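Inositol-3-phosphate synthase (Caenorhabditis elegans, PDB 1VKO) is a Rossmann-type member of the myo-inositol-1-phosphate synthase family that binds nicotinamide-adenine-dinucleotide and assembles from four copies of one chain. Local coordinates at residues Gly37-Phe43 with Tyr66-Leu72. Numbering follows the deposited sequence.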
loop_
_atom_site.group_PDB
_atom_site.type_symbol
_atom_site.label_atom_id
_atom_site.label_comp_id
_atom_site.label_asym_id
_atom_site.label_seq_id
_atom_site.Cartn_x
_atom_site.Cartn_y
_atom_site.Cartn_z
ATOM N N GLY A 37 19.781 1.762 -51.599
ATOM C CA GLY A 37 19.652 2.118 -50.178
ATOM C C GLY A 37 18.227 2.091 -49.619
ATOM O O GLY A 37 17.966 2.633 -48.532
ATOM N N VAL A 38 17.307 1.498 -50.380
ATOM C CA VAL A 38 16.005 1.131 -49.857
ATOM C C VAL A 38 15.953 -0.394 -49.846
ATOM O O VAL A 38 16.701 -1.042 -50.578
ATOM C CB VAL A 38 14.785 1.783 -50.623
ATOM C CG1 VAL A 38 15.207 3.009 -51.416
ATOM C CG2 VAL A 38 14.050 0.785 -51.497
ATOM N N LEU A 39 15.099 -0.952 -48.992
ATOM C CA LEU A 39 14.948 -2.391 -48.845
ATOM C C LEU A 39 13.520 -2.807 -49.183
ATOM O O LEU A 39 12.557 -2.357 -48.552
ATOM C CB LEU A 39 15.280 -2.801 -47.407
ATOM C CG LEU A 39 15.387 -4.294 -47.104
ATOM C CD1 LEU A 39 16.835 -4.718 -47.127
ATOM C CD2 LEU A 39 14.779 -4.603 -45.766
ATOM N N GLU A 40 13.389 -3.677 -50.174
ATOM C CA GLU A 40 12.081 -4.201 -50.555
ATOM C C GLU A 40 11.800 -5.516 -49.859
ATOM O O GLU A 40 12.664 -6.397 -49.789
ATOM C CB GLU A 40 11.952 -4.378 -52.067
ATOM C CG GLU A 40 10.503 -4.413 -52.549
ATOM C CD GLU A 40 10.217 -5.538 -53.540
ATOM O OE1 GLU A 40 10.955 -5.679 -54.561
ATOM O OE2 GLU A 40 9.232 -6.279 -53.288
ATOM N N SER A 41 10.582 -5.649 -49.356
ATOM C CA SER A 41 10.276 -6.740 -48.458
ATOM C C SER A 41 8.849 -7.233 -48.647
ATOM O O SER A 41 7.892 -6.520 -48.357
ATOM C CB SER A 41 10.500 -6.275 -47.018
ATOM O OG SER A 41 10.482 -7.367 -46.128
ATOM N N ARG A 42 8.710 -8.454 -49.142
ATOM C CA ARG A 42 7.387 -9.023 -49.393
ATOM C C ARG A 42 6.978 -9.798 -48.163
ATOM O O ARG A 42 7.719 -10.651 -47.692
ATOM C CB ARG A 42 7.372 -9.883 -50.681
ATOM C CG ARG A 42 6.318 -11.019 -50.756
ATOM C CD ARG A 42 6.415 -11.891 -52.024
ATOM N NE ARG A 42 7.768 -11.930 -52.621
ATOM C CZ ARG A 42 8.197 -11.152 -53.634
ATOM N NH1 ARG A 42 7.389 -10.257 -54.193
ATOM N NH2 ARG A 42 9.438 -11.265 -54.093
ATOM N N PHE A 43 5.805 -9.463 -47.638
ATOM C CA PHE A 43 5.251 -10.102 -46.447
ATOM C C PHE A 43 3.872 -10.666 -46.775
ATOM O O PHE A 43 3.041 -9.960 -47.319
ATOM C CB PHE A 43 5.171 -9.070 -45.321
ATOM C CG PHE A 43 4.384 -9.524 -44.117
ATOM C CD1 PHE A 43 4.846 -10.566 -43.309
ATOM C CD2 PHE A 43 3.182 -8.899 -43.788
ATOM C CE1 PHE A 43 4.111 -10.984 -42.192
ATOM C CE2 PHE A 43 2.446 -9.314 -42.688
ATOM C CZ PHE A 43 2.921 -10.358 -41.886
ATOM N N TYR A 66 1.952 -8.283 -48.941
ATOM C CA TYR A 66 2.344 -6.884 -48.875
ATOM C C TYR A 66 3.730 -6.761 -49.496
ATOM O O TYR A 66 4.553 -7.644 -49.315
ATOM C CB TYR A 66 2.366 -6.403 -47.417
ATOM C CG TYR A 66 1.043 -5.892 -46.885
ATOM C CD1 TYR A 66 0.144 -6.747 -46.263
ATOM C CD2 TYR A 66 0.688 -4.551 -47.005
ATOM C CE1 TYR A 66 -1.083 -6.284 -45.769
ATOM C CE2 TYR A 66 -0.543 -4.076 -46.508
ATOM C CZ TYR A 66 -1.417 -4.954 -45.891
ATOM O OH TYR A 66 -2.631 -4.510 -45.389
ATOM N N SER A 67 3.992 -5.695 -50.243
ATOM C CA SER A 67 5.347 -5.454 -50.713
ATOM C C SER A 67 5.829 -4.154 -50.106
ATOM O O SER A 67 5.324 -3.106 -50.456
ATOM C CB SER A 67 5.403 -5.408 -52.245
ATOM O OG SER A 67 6.750 -5.386 -52.689
ATOM N N PHE A 68 6.768 -4.215 -49.168
ATOM C CA PHE A 68 7.220 -3.008 -48.463
ATOM C C PHE A 68 8.480 -2.471 -49.095
ATOM O O PHE A 68 9.329 -3.240 -49.555
ATOM C CB PHE A 68 7.513 -3.264 -46.967
ATOM C CG PHE A 68 6.363 -3.859 -46.200
ATOM C CD1 PHE A 68 5.235 -3.119 -45.918
ATOM C CD2 PHE A 68 6.417 -5.164 -45.766
ATOM C CE1 PHE A 68 4.157 -3.686 -45.219
ATOM C CE2 PHE A 68 5.349 -5.732 -45.048
ATOM C CZ PHE A 68 4.228 -4.997 -44.779
ATOM N N LYS A 69 8.623 -1.154 -49.090
ATOM C CA LYS A 69 9.922 -0.564 -49.338
ATOM C C LYS A 69 10.237 0.268 -48.128
ATOM O O LYS A 69 9.362 0.998 -47.660
ATOM C CB LYS A 69 9.949 0.312 -50.611
ATOM C CG LYS A 69 10.236 -0.412 -51.936
ATOM C CD LYS A 69 10.396 0.641 -53.062
ATOM C CE LYS A 69 10.842 0.061 -54.428
ATOM N NZ LYS A 69 9.750 -0.641 -55.163
ATOM N N THR A 70 11.475 0.158 -47.635
ATOM C CA THR A 70 11.933 0.929 -46.489
ATOM C C THR A 70 13.221 1.651 -46.770
ATOM O O THR A 70 14.257 1.008 -46.892
ATOM C CB THR A 70 12.167 0.012 -45.264
ATOM O OG1 THR A 70 10.950 -0.655 -44.918
ATOM C CG2 THR A 70 12.478 0.857 -44.022
ATOM N N VAL A 71 13.194 2.980 -46.829
ATOM C CA VAL A 71 14.458 3.699 -46.945
ATOM C C VAL A 71 15.314 3.365 -45.718
ATOM O O VAL A 71 14.835 3.407 -44.581
ATOM C CB VAL A 71 14.279 5.221 -47.155
ATOM C CG1 VAL A 71 15.654 5.928 -47.268
ATOM C CG2 VAL A 71 13.443 5.497 -48.418
ATOM N N LEU A 72 16.559 2.965 -45.947
ATOM C CA LEU A 72 17.393 2.470 -44.851
ATOM C C LEU A 72 18.208 3.542 -44.139
ATOM O O LEU A 72 18.623 3.333 -43.003
ATOM C CB LEU A 72 18.328 1.353 -45.322
ATOM C CG LEU A 72 17.771 -0.035 -45.648
ATOM C CD1 LEU A 72 18.902 -0.934 -46.100
ATOM C CD2 LEU A 72 17.060 -0.672 -44.477
HETATM O O HOH W 1 11.024 -2.916 -46.191
#
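Phe68 and Phe43 run alongside one another off neighbouring antiparallel strands, at diagonally related positions, their rings extending in a common direction. Phe68 CB starts 3.6 Å from Ser41 O, and its CG stays beside the backbone N (chi1 -56°), which places the CD2-CE2 edge beside Ser41 O and Phe43 CB. CD2 then passes 3.3 Å from Ser41 O. CE2 comes to 3.4 Å from Phe43 CB, which lies at the ring edge close to the ring plane, and CZ ends beside Phe43 CD2. Both side chains pack on Ala511 of helix 498-513, and Ile523 of the second subunit packs on Phe68.

In the backbone, Ser41 and Phe68 form a hydrogen-bonded pair: Phe68 N reaches Ser41 O at 2.7 Å in a nearly straight bond (173°), although the donor stands above the carbonyl plane. Leu39 with Thr70 and Phe43 with Tyr66 are likewise joined by reciprocal N-H...O bonds. A water extends the first of these, donating to Leu39 O and accepting from Thr70 OG1 at 2.6 Å. Beyond the Val38-Val71 pair, Leu72 N donates to Gly37 O, while Leu72 CD2 packs 4.0 Å from Leu39 CB.

The face carrying Val38, Glu40, Ser67 and Lys69 has more polar and charged groups. Glu40 OE2 approaches Ser67 OG to 2.7 Å; the Ser67 hydroxyl is hydrogen-bonded to Tyr469 OH. Lys69 lays its CG and CD against Val38 CG2 and makes a cation-pi contact with Tyr469. With strands 32-35 and 461-464 flanking the pair, this is the base of a long beta hairpin, strands 38-53 and 56-71, in an antiparallel sheet separate from the parallel Rossmann-type sheet.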